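Local coordinates for protein carboxylic ester hydrolase (Aspergillus niger, PDB 7K4O) that probably hydrolyses the ester bonds of tannins as a secreted serine esterase of the tannase family, releasing gallic acid, at residues I208-H222 against H413-S427. Sequence-based numbering, arbitrary orientation.
With GDE (3,4,5-trihydroxybenzoic acid), chain J.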
ATOM      1  N   ILE A 208       5.115  -5.968  -0.829  1.00 20.50           N
ATOM      2  CA  ILE A 208       4.295  -4.915  -0.166  1.00 20.51           C
ATOM      3  C   ILE A 208       4.555  -3.558  -0.800  1.00 19.73           C
ATOM      4  O   ILE A 208       5.686  -3.085  -0.712  1.00 21.62           O
ATOM      5  CB  ILE A 208       4.542  -4.899   1.339  1.00 21.43           C
ATOM      6  CG1 ILE A 208       4.040  -6.205   1.945  1.00 22.82           C
ATOM      7  CG2 ILE A 208       3.844  -3.677   1.949  1.00 22.35           C
ATOM      8  CD1 ILE A 208       4.525  -6.475   3.327  1.00 22.36           C
ATOM      9  N   GLY A 209       3.521  -3.019  -1.415  1.00 21.23           N
ATOM     10  CA  GLY A 209       3.552  -1.636  -1.905  1.00 21.45           C
ATOM     11  C   GLY A 209       2.902  -0.644  -0.945  1.00 22.80           C
ATOM     12  O   GLY A 209       1.799  -0.961  -0.424  1.00 23.24           O
ATOM     13  N   ALA A 210       3.509   0.548  -0.795  1.00 21.07           N
ATOM     14  CA  ALA A 210       2.948   1.770  -0.130  1.00 23.57           C
ATOM     15  C   ALA A 210       1.864   1.410   0.881  1.00 21.02           C
ATOM     16  O   ALA A 210       0.682   1.671   0.671  1.00 22.94           O
ATOM     17  CB  ALA A 210       2.389   2.699  -1.183  1.00 24.34           C
ATOM     18  N   PRO A 211       2.236   0.777   1.996  1.00 22.76           N
ATOM     19  CA  PRO A 211       1.235   0.241   2.901  1.00 21.30           C
ATOM     20  C   PRO A 211       0.502   1.324   3.705  1.00 20.42           C
ATOM     21  O   PRO A 211       1.176   2.230   4.250  1.00 21.16           O
ATOM     22  CB  PRO A 211       2.048  -0.700   3.786  1.00 21.26           C
ATOM     23  CG  PRO A 211       3.449  -0.140   3.776  1.00 23.40           C
ATOM     24  CD  PRO A 211       3.604   0.408   2.382  1.00 22.75           C
ATOM     25  N   ALA A 212      -0.802   1.125   3.863  1.00 21.42           N
ATOM     26  CA  ALA A 212      -1.645   1.969   4.737  1.00 21.44           C
ATOM     27  C   ALA A 212      -1.517   1.559   6.210  1.00 21.21           C
ATOM     28  O   ALA A 212      -2.556   1.446   6.903  1.00 22.39           O
ATOM     29  CB  ALA A 212      -3.036   1.941   4.251  1.00 23.36           C
ATOM     30  N   PHE A 213      -0.283   1.335   6.668  1.00 20.58           N
ATOM     31  CA  PHE A 213      -0.036   1.038   8.099  1.00 21.16           C
ATOM     32  C   PHE A 213       0.121   2.374   8.869  1.00 20.52           C
ATOM     33  O   PHE A 213      -0.140   3.470   8.335  1.00 21.07           O
ATOM     34  CB  PHE A 213       1.098   0.042   8.244  1.00 21.85           C
ATOM     35  CG  PHE A 213       2.447   0.439   7.714  1.00 20.42           C
ATOM     36  CD1 PHE A 213       2.754   1.726   7.345  1.00 20.71           C
ATOM     37  CD2 PHE A 213       3.437  -0.546   7.621  1.00 23.36           C
ATOM     38  CE1 PHE A 213       4.047   2.042   6.938  1.00 23.75           C
ATOM     39  CE2 PHE A 213       4.707  -0.236   7.166  1.00 23.34           C
ATOM     40  CZ  PHE A 213       5.023   1.065   6.897  1.00 21.97           C
ATOM     41  N   ARG A 214       0.500   2.266  10.128  1.00 20.13           N
ATOM     42  CA  ARG A 214       0.541   3.406  11.073  1.00 19.87           C
ATOM     43  C   ARG A 214      -0.835   4.070  11.055  1.00 20.52           C
ATOM     44  O   ARG A 214      -0.932   5.309  10.994  1.00 20.36           O
ATOM     45  CB  ARG A 214       1.696   4.353  10.738  1.00 21.30           C
ATOM     46  CG  ARG A 214       2.154   5.176  11.925  1.00 21.69           C
ATOM     47  CD  ARG A 214       3.400   5.984  11.634  1.00 22.80           C
ATOM     48  NE  ARG A 214       4.550   5.080  11.424  1.00 22.43           N
ATOM     49  CZ  ARG A 214       5.157   4.819  10.261  1.00 22.83           C
ATOM     50  NH1 ARG A 214       4.782   5.400   9.145  1.00 24.17           N
ATOM     51  NH2 ARG A 214       6.094   3.902  10.255  1.00 23.51           N
ATOM     52  N   TRP A 215      -1.884   3.266  11.203  1.00 20.58           N
ATOM     53  CA  TRP A 215      -3.287   3.598  10.933  1.00 21.15           C
ATOM     54  C   TRP A 215      -3.704   4.976  11.500  1.00 19.92           C
ATOM     55  O   TRP A 215      -4.231   5.785  10.718  1.00 22.36           O
ATOM     56  CB  TRP A 215      -4.194   2.497  11.479  1.00 20.51           C
ATOM     57  CG  TRP A 215      -5.612   2.695  11.038  1.00 20.59           C
ATOM     58  CD1 TRP A 215      -6.624   3.348  11.680  1.00 20.17           C
ATOM     59  CD2 TRP A 215      -6.198   2.113   9.866  1.00 21.37           C
ATOM     60  NE1 TRP A 215      -7.755   3.288  10.927  1.00 20.80           N
ATOM     61  CE2 TRP A 215      -7.550   2.529   9.813  1.00 20.02           C
ATOM     62  CE3 TRP A 215      -5.698   1.323   8.814  1.00 22.43           C
ATOM     63  CZ2 TRP A 215      -8.379   2.198   8.746  1.00 20.99           C
ATOM     64  CZ3 TRP A 215      -6.527   0.979   7.780  1.00 20.95           C
ATOM     65  CH2 TRP A 215      -7.850   1.408   7.741  1.00 22.31           C
ATOM     66  N   SER A 216      -3.498   5.208  12.796  1.00 21.34           N
ATOM     67  CA  SER A 216      -4.072   6.423  13.424  1.00 23.31           C
ATOM     68  C   SER A 216      -3.420   7.665  12.806  1.00 24.81           C
ATOM     69  O   SER A 216      -4.069   8.733  12.836  1.00 23.96           O
ATOM     70  CB  SER A 216      -3.944   6.357  14.959  1.00 21.57           C
ATOM     71  OG  SER A 216      -2.590   6.429  15.377  1.00 22.99           O
ATOM     72  N   PHE A 217      -2.165   7.597  12.390  1.00 22.20           N
ATOM     73  CA  PHE A 217      -1.443   8.766  11.839  1.00 20.67           C
ATOM     74  C   PHE A 217      -1.807   8.884  10.372  1.00 24.59           C
ATOM     75  O   PHE A 217      -2.145   9.960   9.894  1.00 24.49           O
ATOM     76  CB  PHE A 217       0.054   8.612  12.066  1.00 22.83           C
ATOM     77  CG  PHE A 217       0.514   8.823  13.487  1.00 21.37           C
ATOM     78  CD1 PHE A 217       0.199   7.922  14.493  1.00 23.64           C
ATOM     79  CD2 PHE A 217       1.197   9.974  13.845  1.00 22.71           C
ATOM     80  CE1 PHE A 217       0.546   8.162  15.805  1.00 23.45           C
ATOM     81  CE2 PHE A 217       1.596  10.183  15.146  1.00 23.41           C
ATOM     82  CZ  PHE A 217       1.269   9.287  16.122  1.00 24.51           C
ATOM     83  N   GLN A 218      -1.786   7.767   9.633  1.00 20.51           N
ATOM     84  CA  GLN A 218      -2.003   7.777   8.178  1.00 21.68           C
ATOM     85  C   GLN A 218      -3.424   8.248   7.883  1.00 22.17           C
ATOM     86  O   GLN A 218      -3.632   9.028   6.943  1.00 22.37           O
ATOM     87  CB  GLN A 218      -1.786   6.364   7.621  1.00 21.19           C
ATOM     88  CG  GLN A 218      -2.354   6.175   6.216  1.00 22.56           C
ATOM     89  CD  GLN A 218      -1.893   7.207   5.198  1.00 21.93           C
ATOM     90  OE1 GLN A 218      -0.811   7.773   5.336  1.00 23.27           O
ATOM     91  NE2 GLN A 218      -2.697   7.353   4.155  1.00 21.49           N
ATOM     92  N   GLN A 219      -4.467   7.737   8.580  1.00 21.46           N
ATOM     93  CA  GLN A 219      -5.836   8.097   8.199  1.00 22.36           C
ATOM     94  C   GLN A 219      -6.096   9.566   8.609  1.00 26.20           C
ATOM     95  O   GLN A 219      -6.682  10.338   7.826  1.00 24.57           O
ATOM     96  CB  GLN A 219      -6.891   7.198   8.835  1.00 23.91           C
ATOM     97  CG  GLN A 219      -6.698   5.689   8.601  1.00 23.32           C
ATOM     98  CD  GLN A 219      -6.442   5.332   7.163  1.00 25.49           C
ATOM     99  OE1 GLN A 219      -6.891   6.026   6.245  1.00 25.71           O
ATOM    100  NE2 GLN A 219      -5.817   4.158   6.959  1.00 24.50           N
ATOM    101  N   THR A 220      -5.642   9.943   9.788  1.00 23.65           N
ATOM    102  CA  THR A 220      -5.942  11.304  10.294  1.00 24.10           C
ATOM    103  C   THR A 220      -5.198  12.359   9.453  1.00 26.52           C
ATOM    104  O   THR A 220      -5.784  13.454   9.237  1.00 25.53           O
ATOM    105  CB  THR A 220      -5.580  11.431  11.755  1.00 22.96           C
ATOM    106  OG1 THR A 220      -6.230  10.396  12.504  1.00 22.93           O
ATOM    107  CG2 THR A 220      -5.983  12.776  12.316  1.00 24.82           C
ATOM    108  N   GLN A 221      -4.001  12.083   8.971  1.00 25.38           N
ATOM    109  CA  GLN A 221      -3.219  13.082   8.193  1.00 23.85           C
ATOM    110  C   GLN A 221      -3.926  13.428   6.893  1.00 25.84           C
ATOM    111  O   GLN A 221      -3.612  14.520   6.338  1.00 27.40           O
ATOM    112  CB  GLN A 221      -1.756  12.697   8.020  1.00 24.81           C
ATOM    113  CG  GLN A 221      -1.509  11.485   7.152  1.00 24.97           C
ATOM    114  CD  GLN A 221      -1.533  11.772   5.666  1.00 25.62           C
ATOM    115  OE1 GLN A 221      -0.988  12.805   5.230  1.00 26.52           O
ATOM    116  NE2 GLN A 221      -2.214  10.901   4.898  1.00 23.44           N
ATOM    117  N   HIS A 222      -4.880  12.639   6.432  1.00 23.32           N
ATOM    118  CA  HIS A 222      -5.676  12.957   5.233  1.00 23.82           C
ATOM    119  C   HIS A 222      -6.492  14.259   5.462  1.00 26.08           C
ATOM    120  O   HIS A 222      -6.921  14.832   4.464  1.00 25.46           O
ATOM    121  CB  HIS A 222      -6.596  11.827   4.845  1.00 26.06           C
ATOM    122  CG  HIS A 222      -5.961  10.788   3.971  1.00 26.93           C
ATOM    123  ND1 HIS A 222      -5.536  11.097   2.682  1.00 28.73           N
ATOM    124  CD2 HIS A 222      -5.717   9.455   4.174  1.00 26.56           C
ATOM    125  CE1 HIS A 222      -5.103   9.975   2.105  1.00 30.92           C
ATOM    126  NE2 HIS A 222      -5.185   8.944   3.014  1.00 27.22           N
ATOM    127  N   HIS A 413       9.596  -4.350  -0.200  1.00 21.46           N
ATOM    128  CA  HIS A 413       8.703  -3.221   0.121  1.00 21.12           C
ATOM    129  C   HIS A 413       9.030  -2.084  -0.853  1.00 19.61           C
ATOM    130  O   HIS A 413      10.209  -1.713  -0.968  1.00 21.94           O
ATOM    131  CB  HIS A 413       8.960  -2.870   1.575  1.00 21.89           C
ATOM    132  CG  HIS A 413       8.181  -1.755   2.178  1.00 22.11           C
ATOM    133  ND1 HIS A 413       8.361  -1.424   3.497  1.00 22.53           N
ATOM    134  CD2 HIS A 413       7.286  -0.880   1.674  1.00 22.11           C
ATOM    135  CE1 HIS A 413       7.577  -0.380   3.785  1.00 21.87           C
ATOM    136  NE2 HIS A 413       6.910  -0.021   2.706  1.00 21.66           N
ATOM    137  N   PHE A 414       8.023  -1.526  -1.480  1.00 20.87           N
ATOM    138  CA  PHE A 414       8.249  -0.397  -2.421  1.00 22.06           C
ATOM    139  C   PHE A 414       7.231   0.701  -2.178  1.00 22.28           C
ATOM    140  O   PHE A 414       6.152   0.475  -1.630  1.00 22.49           O
ATOM    141  CB  PHE A 414       8.238  -0.862  -3.879  1.00 23.85           C
ATOM    142  CG  PHE A 414       6.928  -1.394  -4.361  1.00 23.51           C
ATOM    143  CD1 PHE A 414       6.571  -2.715  -4.106  1.00 22.31           C
ATOM    144  CD2 PHE A 414       6.065  -0.590  -5.092  1.00 23.46           C
ATOM    145  CE1 PHE A 414       5.329  -3.176  -4.494  1.00 23.29           C
ATOM    146  CE2 PHE A 414       4.841  -1.067  -5.494  1.00 24.40           C
ATOM    147  CZ  PHE A 414       4.492  -2.373  -5.221  1.00 23.11           C
ATOM    148  N   HIS A 415       7.569   1.913  -2.624  1.00 23.39           N
ATOM    149  CA  HIS A 415       6.712   3.090  -2.412  1.00 23.10           C
ATOM    150  C   HIS A 415       7.004   4.152  -3.484  1.00 23.29           C
ATOM    151  O   HIS A 415       8.188   4.483  -3.664  1.00 23.64           O
ATOM    152  CB  HIS A 415       6.929   3.606  -0.984  1.00 23.90           C
ATOM    153  CG  HIS A 415       5.809   4.423  -0.464  1.00 22.76           C
ATOM    154  ND1 HIS A 415       5.357   4.276   0.846  1.00 24.07           N
ATOM    155  CD2 HIS A 415       5.054   5.414  -1.028  1.00 25.31           C
ATOM    156  CE1 HIS A 415       4.362   5.123   1.045  1.00 24.08           C
ATOM    157  NE2 HIS A 415       4.135   5.832  -0.080  1.00 23.38           N
ATOM    158  N   GLY A 416       5.990   4.698  -4.120  1.00 24.75           N
ATOM    159  CA  GLY A 416       6.195   5.779  -5.096  1.00 26.44           C
ATOM    160  C   GLY A 416       6.733   7.047  -4.464  1.00 26.67           C
ATOM    161  O   GLY A 416       6.238   7.467  -3.415  1.00 25.25           O
ATOM    162  N   ASP A 417       7.700   7.705  -5.108  1.00 26.77           N
ATOM    163  CA  ASP A 417       8.299   8.972  -4.618  1.00 29.05           C
ATOM    164  C   ASP A 417       7.258  10.093  -4.673  1.00 26.53           C
ATOM    165  O   ASP A 417       7.440  11.043  -3.886  1.00 29.84           O
ATOM    166  CB  ASP A 417       9.531   9.362  -5.470  1.00 30.85           C
ATOM    167  CG  ASP A 417      10.808   8.871  -4.835  1.00 34.26           C
ATOM    168  OD1 ASP A 417      11.193   9.466  -3.829  1.00 37.77           O
ATOM    169  OD2 ASP A 417      11.424   7.911  -5.380  1.00 36.58           O
ATOM    170  N   ALA A 418       6.261  10.006  -5.539  1.00 27.68           N
ATOM    171  CA  ALA A 418       5.264  11.090  -5.719  1.00 28.57           C
ATOM    172  C   ALA A 418       3.884  10.609  -5.240  1.00 27.92           C
ATOM    173  O   ALA A 418       2.818  11.006  -5.786  1.00 25.98           O
ATOM    174  CB  ALA A 418       5.263  11.590  -7.152  1.00 31.14           C
ATOM    175  N   ASP A 419       3.875   9.723  -4.218  1.00 26.38           N
ATOM    176  CA  ASP A 419       2.608   9.184  -3.689  1.00 24.55           C
ATOM    177  C   ASP A 419       1.882  10.338  -2.973  1.00 22.11           C
ATOM    178  O   ASP A 419       2.458  10.918  -2.054  1.00 25.60           O
ATOM    179  CB  ASP A 419       2.901   8.010  -2.738  1.00 25.40           C
ATOM    180  CG  ASP A 419       1.682   7.204  -2.403  1.00 26.85           C
ATOM    181  OD1 ASP A 419       0.553   7.786  -2.345  1.00 27.35           O
ATOM    182  OD2 ASP A 419       1.841   5.965  -2.288  1.00 26.58           O
ATOM    183  N   PHE A 420       0.666  10.569  -3.367  1.00 23.36           N
ATOM    184  CA  PHE A 420      -0.202  11.653  -2.879  1.00 25.81           C
ATOM    185  C   PHE A 420      -1.209  11.132  -1.863  1.00 27.66           C
ATOM    186  O   PHE A 420      -2.041  11.926  -1.390  1.00 26.30           O
ATOM    187  CB  PHE A 420      -0.986  12.269  -4.041  1.00 27.76           C
ATOM    188  CG  PHE A 420      -1.768  11.296  -4.866  1.00 26.50           C
ATOM    189  CD1 PHE A 420      -3.006  10.849  -4.471  1.00 27.03           C
ATOM    190  CD2 PHE A 420      -1.201  10.739  -6.014  1.00 28.41           C
ATOM    191  CE1 PHE A 420      -3.727   9.948  -5.242  1.00 33.83           C
ATOM    192  CE2 PHE A 420      -1.908   9.815  -6.768  1.00 31.12           C
ATOM    193  CZ  PHE A 420      -3.167   9.409  -6.381  1.00 31.56           C
ATOM    194  N   SER A 421      -1.169   9.822  -1.583  1.00 24.96           N
ATOM    195  CA  SER A 421      -2.215   9.168  -0.758  1.00 24.89           C
ATOM    196  C   SER A 421      -1.575   8.691   0.546  1.00 25.68           C
ATOM    197  O   SER A 421      -2.251   8.751   1.563  1.00 24.21           O
ATOM    198  CB  SER A 421      -2.920   8.092  -1.519  1.00 27.06           C
ATOM    199  OG  SER A 421      -4.008   7.533  -0.794  1.00 26.15           O
ATOM    200  N   ILE A 422      -0.364   8.140   0.469  1.00 25.85           N
ATOM    201  CA  ILE A 422       0.430   7.692   1.637  1.00 24.71           C
ATOM    202  C   ILE A 422       1.789   8.296   1.514  1.00 24.67           C
ATOM    203  O   ILE A 422       2.488   8.034   0.527  1.00 25.56           O
ATOM    204  CB  ILE A 422       0.480   6.156   1.711  1.00 24.73           C
ATOM    205  CG1 ILE A 422      -0.937   5.577   1.608  1.00 27.78           C
ATOM    206  CG2 ILE A 422       1.249   5.757   2.961  1.00 24.49           C
ATOM    207  CD1 ILE A 422      -1.042   4.085   1.757  1.00 29.87           C
ATOM    208  N   PRO A 423       2.250   9.087   2.506  1.00 24.00           N
ATOM    209  CA  PRO A 423       3.563   9.692   2.412  1.00 25.63           C
ATOM    210  C   PRO A 423       4.669   8.649   2.203  1.00 26.70           C
ATOM    211  O   PRO A 423       4.769   7.711   2.946  1.00 23.27           O
ATOM    212  CB  PRO A 423       3.739  10.407   3.736  1.00 25.41           C
ATOM    213  CG  PRO A 423       2.346  10.693   4.157  1.00 24.80           C
ATOM    214  CD  PRO A 423       1.549   9.458   3.759  1.00 24.06           C
ATOM    215  N   THR A 424       5.550   8.886   1.227  1.00 24.59           N
ATOM    216  CA  THR A 424       6.692   7.975   1.013  1.00 23.93           C
ATOM    217  C   THR A 424       7.492   7.775   2.289  1.00 25.47           C
ATOM    218  O   THR A 424       7.979   6.643   2.537  1.00 24.74           O
ATOM    219  CB  THR A 424       7.580   8.488  -0.139  1.00 23.41           C
ATOM    220  OG1 THR A 424       6.734   8.916  -1.206  1.00 25.07           O
ATOM    221  CG2 THR A 424       8.539   7.398  -0.581  1.00 25.03           C
ATOM    222  N   ALA A 425       7.704   8.834   3.086  1.00 23.35           N
ATOM    223  CA  ALA A 425       8.487   8.733   4.316  1.00 22.61           C
ATOM    224  C   ALA A 425       7.858   7.748   5.316  1.00 21.28           C
ATOM    225  O   ALA A 425       8.569   7.322   6.221  1.00 23.45           O
ATOM    226  CB  ALA A 425       8.692  10.122   4.883  1.00 24.16           C
ATOM    227  N   ALA A 426       6.581   7.436   5.183  1.00 22.52           N
ATOM    228  CA  ALA A 426       5.910   6.477   6.098  1.00 22.87           C
ATOM    229  C   ALA A 426       6.590   5.106   5.973  1.00 22.38           C
ATOM    230  O   ALA A 426       6.668   4.407   7.008  1.00 23.94           O
ATOM    231  CB  ALA A 426       4.471   6.356   5.849  1.00 23.45           C
ATOM    232  N   SER A 427       7.047   4.764   4.774  1.00 21.53           N
ATOM    233  CA  SER A 427       7.690   3.433   4.556  1.00 20.67           C
ATOM    234  C   SER A 427       9.095   3.442   5.109  1.00 20.92           C
ATOM    235  O   SER A 427       9.500   2.461   5.756  1.00 22.14           O
ATOM    236  CB  SER A 427       7.636   3.029   3.094  1.00 21.84           C
ATOM    237  OG  SER A 427       6.319   2.692   2.693  1.00 22.82           O
TER
HETATM  238  OAA GDE J 603      -5.882   1.237  -0.281  0.99 26.88           O
HETATM  239  OAB GDE J 603      -5.702   3.010  -1.593  0.99 31.84           O
HETATM  240  OAC GDE J 603      -6.479   3.351   4.370  0.96 23.14           O
HETATM  241  OAD GDE J 603      -4.428   6.727   1.682  0.99 23.99           O
HETATM  242  OAE GDE J 603      -5.354   5.910   4.053  0.90 22.20           O
HETATM  243  CAF GDE J 603      -6.114   2.912   1.974  0.99 25.42           C
HETATM  244  CAG GDE J 603      -5.067   4.635   0.598  0.95 24.79           C
HETATM  245  CAH GDE J 603      -5.760   2.489  -0.449  1.00 30.77           C
HETATM  246  CAI GDE J 603      -6.022   3.753   3.094  1.00 24.04           C
HETATM  247  CAJ GDE J 603      -5.008   5.500   1.720  0.99 25.67           C
HETATM  248  CAK GDE J 603      -5.683   3.403   0.753  0.95 25.39           C
HETATM  249  CAL GDE J 603      -5.453   5.046   2.933  0.94 24.98           C
HETATM  250  O   HOH W   1       3.707   3.581   4.039  1.00 38.18           O
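The part of the pocket that takes the ring hydroxyls of 3,4,5-trihydroxybenzoic acid is built where two parallel strands of an alpha/beta-hydrolase sheet run out into loops, and Gln-218 joins the two sides there. Its chain bends about the CB-CG bond (chi2 53°), which brings the amide between ligand and loop. Gln-218 NE2 gives a nearly straight bond, 178° at the hydrogen, to the hydroxyl OAE of the ligand, and a second of 3.0 Å to Ser-421 O, with Ser-421 O close to the plane of the Gln-218 amide. Two acceptors thus fix the rotation of the amide. The hydroxyl OAD sits in the plane of the His-222 ring at its edge, 2.7 Å from His-222 NE2, and lies 2.6 Å from Ser-421 OG. Gln-219 OE1 accepts from OAE and Gln-219 NE2 donates to OAC, while Gly-97, Glu-187 and His-465 also bond the ligand. Ile-422 puts CD1 against Ala-212 CB at 3.8 Å, and both residues line the pocket.

Along the paired strands, Phe-414 N bonds to Ile-208 O and Ala-210 N to Phe-414 O. Gly-209 CA lies over one face of the Phe-414 ring, 3.6 Å from its centroid. Ala-210 CB covers the centre of the His-415 ring, whose opposite face meets Thr-424 CA. Arg-214 NH1 reaches Ala-426 O in the guanidinium plane at 3.0 Å; Arg-214 NE also pairs with the C-terminal carboxylate of Tyr-554.

Asp-419 OD2 bonds to His-465 ND1, consistent with a Ser-186, His-465, Asp-419 triad. Strand 205-209 lies between 179-185 and 410-416, helix 187-196 packs on Ile-208 and Pro-211, and helix 351-361 meets Gln-219 and His-222.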